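Local coordinates for malonyl coenzyme A-acyl carrier protein transacylase (Helicobacter pylori, PDB 2H1Y) that probably transfers the malonyl group from malonyl-CoA to holo-acyl carrier protein, supplying malonyl-ACP for fatty acid synthesis, at residues Ser154-Trp166 against Leu178-Leu192. Residues are numbered along the deposited sequence; the frame is centred on the assembly and turned at random.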
ATOM      1  N   SER A 154     -18.025 -16.213   2.785  1.00 58.79           N
ATOM      2  CA  SER A 154     -18.251 -17.200   1.742  1.00 58.51           C
ATOM      3  C   SER A 154     -16.998 -17.508   0.936  1.00 58.17           C
ATOM      4  O   SER A 154     -16.792 -18.649   0.529  1.00 58.54           O
ATOM      5  CB  SER A 154     -19.367 -16.742   0.827  1.00 58.40           C
ATOM      6  OG  SER A 154     -20.604 -16.932   1.471  1.00 59.74           O
ATOM      7  N   LEU A 155     -16.153 -16.509   0.719  1.00 57.51           N
ATOM      8  CA  LEU A 155     -14.928 -16.733  -0.042  1.00 57.29           C
ATOM      9  C   LEU A 155     -13.881 -17.380   0.834  1.00 57.26           C
ATOM     10  O   LEU A 155     -13.069 -18.180   0.363  1.00 57.15           O
ATOM     11  CB  LEU A 155     -14.387 -15.429  -0.626  1.00 57.14           C
ATOM     12  CG  LEU A 155     -15.338 -14.703  -1.571  1.00 56.72           C
ATOM     13  CD1 LEU A 155     -14.928 -13.279  -1.783  1.00 56.49           C
ATOM     14  CD2 LEU A 155     -15.369 -15.417  -2.870  1.00 58.12           C
ATOM     15  N   LEU A 156     -13.903 -17.026   2.114  1.00 57.25           N
ATOM     16  CA  LEU A 156     -13.019 -17.646   3.068  1.00 57.16           C
ATOM     17  C   LEU A 156     -13.221 -19.154   3.022  1.00 56.99           C
ATOM     18  O   LEU A 156     -12.274 -19.910   2.766  1.00 57.12           O
ATOM     19  CB  LEU A 156     -13.252 -17.083   4.467  1.00 57.35           C
ATOM     20  CG  LEU A 156     -12.013 -17.178   5.369  1.00 58.78           C
ATOM     21  CD1 LEU A 156     -10.996 -16.054   5.096  1.00 59.47           C
ATOM     22  CD2 LEU A 156     -12.415 -17.194   6.841  1.00 60.22           C
ATOM     23  N   SER A 157     -14.457 -19.603   3.204  1.00 56.82           N
ATOM     24  CA  SER A 157     -14.694 -21.047   3.201  1.00 57.25           C
ATOM     25  C   SER A 157     -14.566 -21.685   1.831  1.00 56.77           C
ATOM     26  O   SER A 157     -14.220 -22.862   1.736  1.00 56.84           O
ATOM     27  CB  SER A 157     -16.008 -21.433   3.878  1.00 57.28           C
ATOM     28  OG  SER A 157     -17.027 -20.540   3.514  1.00 59.12           O
ATOM     29  N   LEU A 158     -14.813 -20.923   0.771  1.00 56.63           N
ATOM     30  CA  LEU A 158     -14.555 -21.448  -0.571  1.00 56.48           C
ATOM     31  C   LEU A 158     -13.061 -21.683  -0.791  1.00 56.69           C
ATOM     32  O   LEU A 158     -12.669 -22.721  -1.322  1.00 56.94           O
ATOM     33  CB  LEU A 158     -15.122 -20.546  -1.656  1.00 56.43           C
ATOM     34  CG  LEU A 158     -14.665 -20.814  -3.094  1.00 56.15           C
ATOM     35  CD1 LEU A 158     -15.133 -22.156  -3.587  1.00 55.46           C
ATOM     36  CD2 LEU A 158     -15.191 -19.744  -4.007  1.00 55.11           C
ATOM     37  N   CYS A 159     -12.225 -20.743  -0.361  1.00 56.68           N
ATOM     38  CA  CYS A 159     -10.779 -20.894  -0.572  1.00 56.72           C
ATOM     39  C   CYS A 159     -10.227 -22.047   0.234  1.00 57.28           C
ATOM     40  O   CYS A 159      -9.391 -22.795  -0.252  1.00 57.32           O
ATOM     41  CB  CYS A 159     -10.030 -19.599  -0.263  1.00 56.38           C
ATOM     42  SG  CYS A 159     -10.188 -18.368  -1.571  1.00 55.31           S
ATOM     43  N   GLN A 160     -10.729 -22.191   1.459  1.00 58.26           N
ATOM     44  CA  GLN A 160     -10.282 -23.223   2.399  1.00 59.15           C
ATOM     45  C   GLN A 160     -10.651 -24.628   1.975  1.00 58.62           C
ATOM     46  O   GLN A 160      -9.975 -25.584   2.341  1.00 58.81           O
ATOM     47  CB  GLN A 160     -10.811 -22.944   3.807  1.00 59.78           C
ATOM     48  CG  GLN A 160     -10.108 -21.755   4.477  1.00 63.17           C
ATOM     49  CD  GLN A 160     -10.610 -21.505   5.884  1.00 67.26           C
ATOM     50  OE1 GLN A 160     -11.459 -22.251   6.390  1.00 68.67           O
ATOM     51  NE2 GLN A 160     -10.092 -20.450   6.529  1.00 67.70           N
ATOM     52  N   ARG A 161     -11.710 -24.753   1.195  1.00 58.27           N
ATOM     53  CA  ARG A 161     -12.032 -26.039   0.595  1.00 58.07           C
ATOM     54  C   ARG A 161     -11.480 -26.195  -0.845  1.00 58.06           C
ATOM     55  O   ARG A 161     -11.831 -27.139  -1.549  1.00 58.33           O
ATOM     56  CB  ARG A 161     -13.549 -26.294   0.690  1.00 57.96           C
ATOM     57  CG  ARG A 161     -14.393 -25.579  -0.337  1.00 56.63           C
ATOM     58  CD  ARG A 161     -14.909 -26.564  -1.395  1.00 56.29           C
ATOM     59  NE  ARG A 161     -15.718 -25.899  -2.427  1.00 53.24           N
ATOM     60  CZ  ARG A 161     -16.750 -25.107  -2.165  1.00 51.61           C
ATOM     61  NH1 ARG A 161     -17.105 -24.875  -0.909  1.00 50.66           N
ATOM     62  NH2 ARG A 161     -17.412 -24.530  -3.157  1.00 52.63           N
ATOM     63  N   THR A 162     -10.606 -25.282  -1.271  1.00 58.18           N
ATOM     64  CA  THR A 162     -10.089 -25.279  -2.654  1.00 58.31           C
ATOM     65  C   THR A 162      -8.571 -25.182  -2.690  1.00 58.48           C
ATOM     66  O   THR A 162      -7.990 -24.238  -2.158  1.00 58.51           O
ATOM     67  CB  THR A 162     -10.687 -24.112  -3.510  1.00 58.30           C
ATOM     68  OG1 THR A 162     -12.110 -24.280  -3.647  1.00 58.56           O
ATOM     69  CG2 THR A 162     -10.047 -24.064  -4.898  1.00 57.45           C
ATOM     70  N   LYS A 163      -7.941 -26.161  -3.328  1.00 58.70           N
ATOM     71  CA  LYS A 163      -6.489 -26.173  -3.498  1.00 59.54           C
ATOM     72  C   LYS A 163      -5.986 -24.961  -4.298  1.00 58.70           C
ATOM     73  O   LYS A 163      -6.598 -24.556  -5.285  1.00 58.80           O
ATOM     74  CB  LYS A 163      -6.016 -27.484  -4.162  1.00 59.66           C
ATOM     75  CG  LYS A 163      -6.211 -28.767  -3.297  1.00 60.97           C
ATOM     76  CD  LYS A 163      -5.446 -30.002  -3.887  1.00 60.86           C
ATOM     77  CE  LYS A 163      -6.066 -31.367  -3.497  1.00 60.73           C
ATOM     78  NZ  LYS A 163      -5.907 -31.706  -2.044  1.00 60.44           N
ATOM     79  N   ASN A 164      -4.890 -24.382  -3.821  1.00 57.66           N
ATOM     80  CA  ASN A 164      -4.127 -23.371  -4.540  1.00 57.13           C
ATOM     81  C   ASN A 164      -4.747 -21.971  -4.668  1.00 56.52           C
ATOM     82  O   ASN A 164      -4.347 -21.182  -5.518  1.00 56.28           O
ATOM     83  CB  ASN A 164      -3.632 -23.933  -5.881  1.00 57.22           C
ATOM     84  CG  ASN A 164      -2.551 -25.016  -5.698  1.00 58.20           C
ATOM     85  OD1 ASN A 164      -2.459 -25.952  -6.489  1.00 60.24           O
ATOM     86  ND2 ASN A 164      -1.734 -24.886  -4.649  1.00 57.51           N
ATOM     87  N   VAL A 165      -5.675 -21.650  -3.773  1.00 55.74           N
ATOM     88  CA  VAL A 165      -6.391 -20.387  -3.810  1.00 54.75           C
ATOM     89  C   VAL A 165      -6.548 -19.846  -2.395  1.00 54.00           C
ATOM     90  O   VAL A 165      -6.921 -20.564  -1.477  1.00 54.19           O
ATOM     91  CB  VAL A 165      -7.796 -20.554  -4.469  1.00 54.99           C
ATOM     92  CG1 VAL A 165      -8.507 -19.231  -4.535  1.00 56.36           C
ATOM     93  CG2 VAL A 165      -7.697 -21.112  -5.880  1.00 54.40           C
ATOM     94  N   TRP A 166      -6.263 -18.569  -2.214  1.00 53.41           N
ATOM     95  CA  TRP A 166      -6.365 -17.949  -0.909  1.00 52.85           C
ATOM     96  C   TRP A 166      -6.949 -16.550  -1.016  1.00 52.38           C
ATOM     97  O   TRP A 166      -6.752 -15.859  -2.012  1.00 52.61           O
ATOM     98  CB  TRP A 166      -4.972 -17.846  -0.281  1.00 53.11           C
ATOM     99  CG  TRP A 166      -4.337 -19.179   0.067  1.00 53.64           C
ATOM    100  CD1 TRP A 166      -4.442 -19.858   1.256  1.00 53.47           C
ATOM    101  CD2 TRP A 166      -3.495 -19.979  -0.778  1.00 53.33           C
ATOM    102  NE1 TRP A 166      -3.721 -21.030   1.196  1.00 54.26           N
ATOM    103  CE2 TRP A 166      -3.137 -21.136  -0.037  1.00 53.55           C
ATOM    104  CE3 TRP A 166      -3.013 -19.835  -2.083  1.00 51.66           C
ATOM    105  CZ2 TRP A 166      -2.326 -22.135  -0.558  1.00 52.54           C
ATOM    106  CZ3 TRP A 166      -2.210 -20.829  -2.602  1.00 53.05           C
ATOM    107  CH2 TRP A 166      -1.881 -21.973  -1.844  1.00 53.34           C
ATOM    108  N   LEU A 178      -8.316 -12.426  -4.383  1.00 44.96           N
ATOM    109  CA  LEU A 178      -7.856 -13.788  -4.157  1.00 44.97           C
ATOM    110  C   LEU A 178      -6.482 -13.978  -4.771  1.00 45.21           C
ATOM    111  O   LEU A 178      -6.139 -13.294  -5.736  1.00 45.19           O
ATOM    112  CB  LEU A 178      -8.843 -14.818  -4.700  1.00 44.33           C
ATOM    113  CG  LEU A 178     -10.310 -14.709  -4.256  1.00 44.65           C
ATOM    114  CD1 LEU A 178     -11.170 -15.733  -4.993  1.00 42.23           C
ATOM    115  CD2 LEU A 178     -10.537 -14.777  -2.744  1.00 44.11           C
ATOM    116  N   ALA A 179      -5.685 -14.880  -4.200  1.00 45.24           N
ATOM    117  CA  ALA A 179      -4.351 -15.128  -4.738  1.00 45.95           C
ATOM    118  C   ALA A 179      -4.168 -16.606  -5.017  1.00 46.90           C
ATOM    119  O   ALA A 179      -4.804 -17.443  -4.386  1.00 46.71           O
ATOM    120  CB  ALA A 179      -3.294 -14.625  -3.801  1.00 45.06           C
ATOM    121  N   GLY A 180      -3.305 -16.927  -5.975  1.00 48.45           N
ATOM    122  CA  GLY A 180      -3.016 -18.322  -6.265  1.00 49.82           C
ATOM    123  C   GLY A 180      -2.529 -18.661  -7.657  1.00 51.05           C
ATOM    124  O   GLY A 180      -1.990 -17.807  -8.377  1.00 50.82           O
ATOM    125  N   VAL A 181      -2.691 -19.937  -8.011  1.00 52.14           N
ATOM    126  CA  VAL A 181      -2.295 -20.426  -9.319  1.00 53.19           C
ATOM    127  C   VAL A 181      -3.401 -19.998 -10.260  1.00 53.90           C
ATOM    128  O   VAL A 181      -4.590 -20.215  -9.989  1.00 53.58           O
ATOM    129  CB  VAL A 181      -2.073 -21.970  -9.342  1.00 53.36           C
ATOM    130  CG1 VAL A 181      -1.695 -22.447 -10.738  1.00 52.80           C
ATOM    131  CG2 VAL A 181      -1.007 -22.382  -8.337  1.00 52.27           C
ATOM    132  N   LYS A 182      -2.986 -19.346 -11.340  1.00 55.10           N
ATOM    133  CA  LYS A 182      -3.888 -18.770 -12.320  1.00 56.29           C
ATOM    134  C   LYS A 182      -5.040 -19.704 -12.647  1.00 57.15           C
ATOM    135  O   LYS A 182      -6.173 -19.424 -12.283  1.00 57.82           O
ATOM    136  CB  LYS A 182      -3.123 -18.397 -13.588  1.00 56.35           C
ATOM    137  CG  LYS A 182      -4.003 -17.843 -14.690  1.00 57.29           C
ATOM    138  CD  LYS A 182      -4.273 -16.382 -14.474  1.00 57.93           C
ATOM    139  CE  LYS A 182      -3.515 -15.564 -15.486  1.00 58.40           C
ATOM    140  NZ  LYS A 182      -4.441 -15.222 -16.576  1.00 57.36           N
ATOM    141  N   ASP A 183      -4.751 -20.825 -13.298  1.00 58.22           N
ATOM    142  CA  ASP A 183      -5.809 -21.717 -13.771  1.00 59.29           C
ATOM    143  C   ASP A 183      -6.761 -22.073 -12.651  1.00 59.53           C
ATOM    144  O   ASP A 183      -7.969 -22.154 -12.875  1.00 60.15           O
ATOM    145  CB  ASP A 183      -5.241 -22.993 -14.402  1.00 59.67           C
ATOM    146  CG  ASP A 183      -4.269 -22.712 -15.542  1.00 61.84           C
ATOM    147  OD1 ASP A 183      -3.314 -23.504 -15.677  1.00 65.23           O
ATOM    148  OD2 ASP A 183      -4.440 -21.722 -16.301  1.00 63.23           O
ATOM    149  N   ASP A 184      -6.219 -22.272 -11.452  1.00 59.80           N
ATOM    150  CA  ASP A 184      -7.018 -22.626 -10.281  1.00 60.14           C
ATOM    151  C   ASP A 184      -7.998 -21.518  -9.881  1.00 60.51           C
ATOM    152  O   ASP A 184      -9.069 -21.809  -9.358  1.00 60.95           O
ATOM    153  CB  ASP A 184      -6.108 -22.988  -9.104  1.00 60.47           C
ATOM    154  CG  ASP A 184      -5.477 -24.363  -9.244  1.00 60.32           C
ATOM    155  OD1 ASP A 184      -6.187 -25.360  -8.995  1.00 60.88           O
ATOM    156  OD2 ASP A 184      -4.275 -24.453  -9.575  1.00 59.67           O
ATOM    157  N   LEU A 185      -7.625 -20.262 -10.130  1.00 60.90           N
ATOM    158  CA  LEU A 185      -8.502 -19.101  -9.921  1.00 61.36           C
ATOM    159  C   LEU A 185      -9.472 -18.952 -11.092  1.00 62.42           C
ATOM    160  O   LEU A 185     -10.707 -18.862 -10.932  1.00 62.07           O
ATOM    161  CB  LEU A 185      -7.668 -17.816  -9.825  1.00 60.74           C
ATOM    162  CG  LEU A 185      -6.748 -17.560  -8.635  1.00 59.11           C
ATOM    163  CD1 LEU A 185      -5.764 -16.449  -8.965  1.00 56.52           C
ATOM    164  CD2 LEU A 185      -7.565 -17.213  -7.403  1.00 56.80           C
ATOM    165  N   LYS A 186      -8.861 -18.917 -12.273  1.00 63.53           N
ATOM    166  CA  LYS A 186      -9.501 -18.806 -13.571  1.00 64.88           C
ATOM    167  C   LYS A 186     -10.410 -20.007 -13.831  1.00 64.85           C
ATOM    168  O   LYS A 186     -10.672 -20.335 -14.987  1.00 65.89           O
ATOM    169  CB  LYS A 186      -8.367 -18.770 -14.613  1.00 64.98           C
ATOM    170  CG  LYS A 186      -8.615 -18.084 -15.954  1.00 66.18           C
ATOM    171  CD  LYS A 186      -7.333 -18.182 -16.827  1.00 66.29           C
ATOM    172  CE  LYS A 186      -7.592 -17.846 -18.302  1.00 68.94           C
ATOM    173  NZ  LYS A 186      -8.410 -18.887 -19.018  1.00 68.82           N
ATOM    174  N   ALA A 187     -10.873 -20.667 -12.768  1.00 64.63           N
ATOM    175  CA  ALA A 187     -11.636 -21.913 -12.870  1.00 64.29           C
ATOM    176  C   ALA A 187     -12.720 -21.978 -11.812  1.00 64.19           C
ATOM    177  O   ALA A 187     -13.564 -22.870 -11.830  1.00 64.53           O
ATOM    178  CB  ALA A 187     -10.716 -23.124 -12.745  1.00 64.19           C
ATOM    179  N   LEU A 188     -12.656 -21.042 -10.873  1.00 63.94           N
ATOM    180  CA  LEU A 188     -13.677 -20.832  -9.862  1.00 63.33           C
ATOM    181  C   LEU A 188     -14.828 -19.972 -10.404  1.00 63.18           C
ATOM    182  O   LEU A 188     -15.846 -19.813  -9.723  1.00 62.64           O
ATOM    183  CB  LEU A 188     -13.046 -20.102  -8.679  1.00 63.60           C
ATOM    184  CG  LEU A 188     -12.590 -20.710  -7.351  1.00 62.98           C
ATOM    185  CD1 LEU A 188     -12.075 -22.131  -7.454  1.00 63.18           C
ATOM    186  CD2 LEU A 188     -11.523 -19.773  -6.789  1.00 63.14           C
ATOM    187  N   GLU A 189     -14.648 -19.419 -11.612  1.00 63.05           N
ATOM    188  CA  GLU A 189     -15.627 -18.535 -12.276  1.00 63.25           C
ATOM    189  C   GLU A 189     -17.091 -18.971 -12.119  1.00 63.10           C
ATOM    190  O   GLU A 189     -17.906 -18.204 -11.596  1.00 63.18           O
ATOM    191  CB  GLU A 189     -15.288 -18.333 -13.769  1.00 63.45           C
ATOM    192  CG  GLU A 189     -14.970 -16.866 -14.228  1.00 65.43           C
ATOM    193  CD  GLU A 189     -13.498 -16.427 -14.001  1.00 67.68           C
ATOM    194  OE1 GLU A 189     -12.761 -16.170 -14.995  1.00 66.61           O
ATOM    195  OE2 GLU A 189     -13.075 -16.336 -12.819  1.00 68.65           O
ATOM    196  N   PRO A 190     -17.428 -20.215 -12.519  1.00 62.95           N
ATOM    197  CA  PRO A 190     -18.852 -20.575 -12.571  1.00 62.87           C
ATOM    198  C   PRO A 190     -19.469 -20.730 -11.185  1.00 62.62           C
ATOM    199  O   PRO A 190     -20.679 -20.579 -11.029  1.00 63.02           O
ATOM    200  CB  PRO A 190     -18.864 -21.936 -13.288  1.00 63.25           C
ATOM    201  CG  PRO A 190     -17.436 -22.205 -13.718  1.00 63.42           C
ATOM    202  CD  PRO A 190     -16.558 -21.353 -12.869  1.00 62.91           C
ATOM    203  N   THR A 191     -18.633 -21.048 -10.203  1.00 62.24           N
ATOM    204  CA  THR A 191     -19.036 -21.172  -8.814  1.00 61.80           C
ATOM    205  C   THR A 191     -19.168 -19.779  -8.185  1.00 61.61           C
ATOM    206  O   THR A 191     -20.105 -19.514  -7.433  1.00 61.48           O
ATOM    207  CB  THR A 191     -18.007 -22.017  -8.036  1.00 62.16           C
ATOM    208  OG1 THR A 191     -17.503 -23.061  -8.888  1.00 62.55           O
ATOM    209  CG2 THR A 191     -18.620 -22.622  -6.774  1.00 61.12           C
ATOM    210  N   LEU A 192     -18.233 -18.888  -8.502  1.00 61.44           N
ATOM    211  CA  LEU A 192     -18.302 -17.512  -8.031  1.00 61.14           C
ATOM    212  C   LEU A 192     -19.539 -16.842  -8.586  1.00 61.79           C
ATOM    213  O   LEU A 192     -20.283 -16.191  -7.854  1.00 61.43           O
ATOM    214  CB  LEU A 192     -17.063 -16.735  -8.449  1.00 60.74           C
ATOM    215  CG  LEU A 192     -15.788 -17.030  -7.665  1.00 58.53           C
ATOM    216  CD1 LEU A 192     -14.563 -16.521  -8.411  1.00 56.08           C
ATOM    217  CD2 LEU A 192     -15.871 -16.439  -6.295  1.00 55.16           C
TER
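Val165 sits at the centre of the tightly packed part: its CG1 lies 3.6 Å from Leu185 CD2 and also meets Leu188 CD2, the valine and Leu188 reaching toward each other tip to tip. With CG1 anti to the backbone N (chi1 -178°), the other methyl, CG2, is left against the backbone O of Asp184. Thr162 CG2 slides past Leu188 CD1, while its OG1 donates to Leu158 O and ties the chain leaving the helix back to its last turn. Farther along, Leu192 CD2 packs 3.6 Å from Leu155 CD2, the two side chains at about a right angle, and Cys159 SG rests on Leu178 CD2. Backbone pairing joins edge strand 165-172 to 175-179: Trp166 and Ala179 form an antiparallel hydrogen-bonded pair, and Val181 N adds a bond to Asn164 O at 3.2 Å. The solvent side is looser. There Asn164 CB approaches Asp184 OD2 at 3.8 Å, amide and carboxylate planes 70° apart, and Arg161 brings only NH2 near Thr191 CG2. Helices 152-160, 182-185 and 189-195 cover the Val165 and Leu178 face of the four-stranded antiparallel sheet in the ferredoxin-like small subdomain, at the open end of the hairpin 165-172/175-179, away from its turn; strand 175-179 also pairs with 142-148.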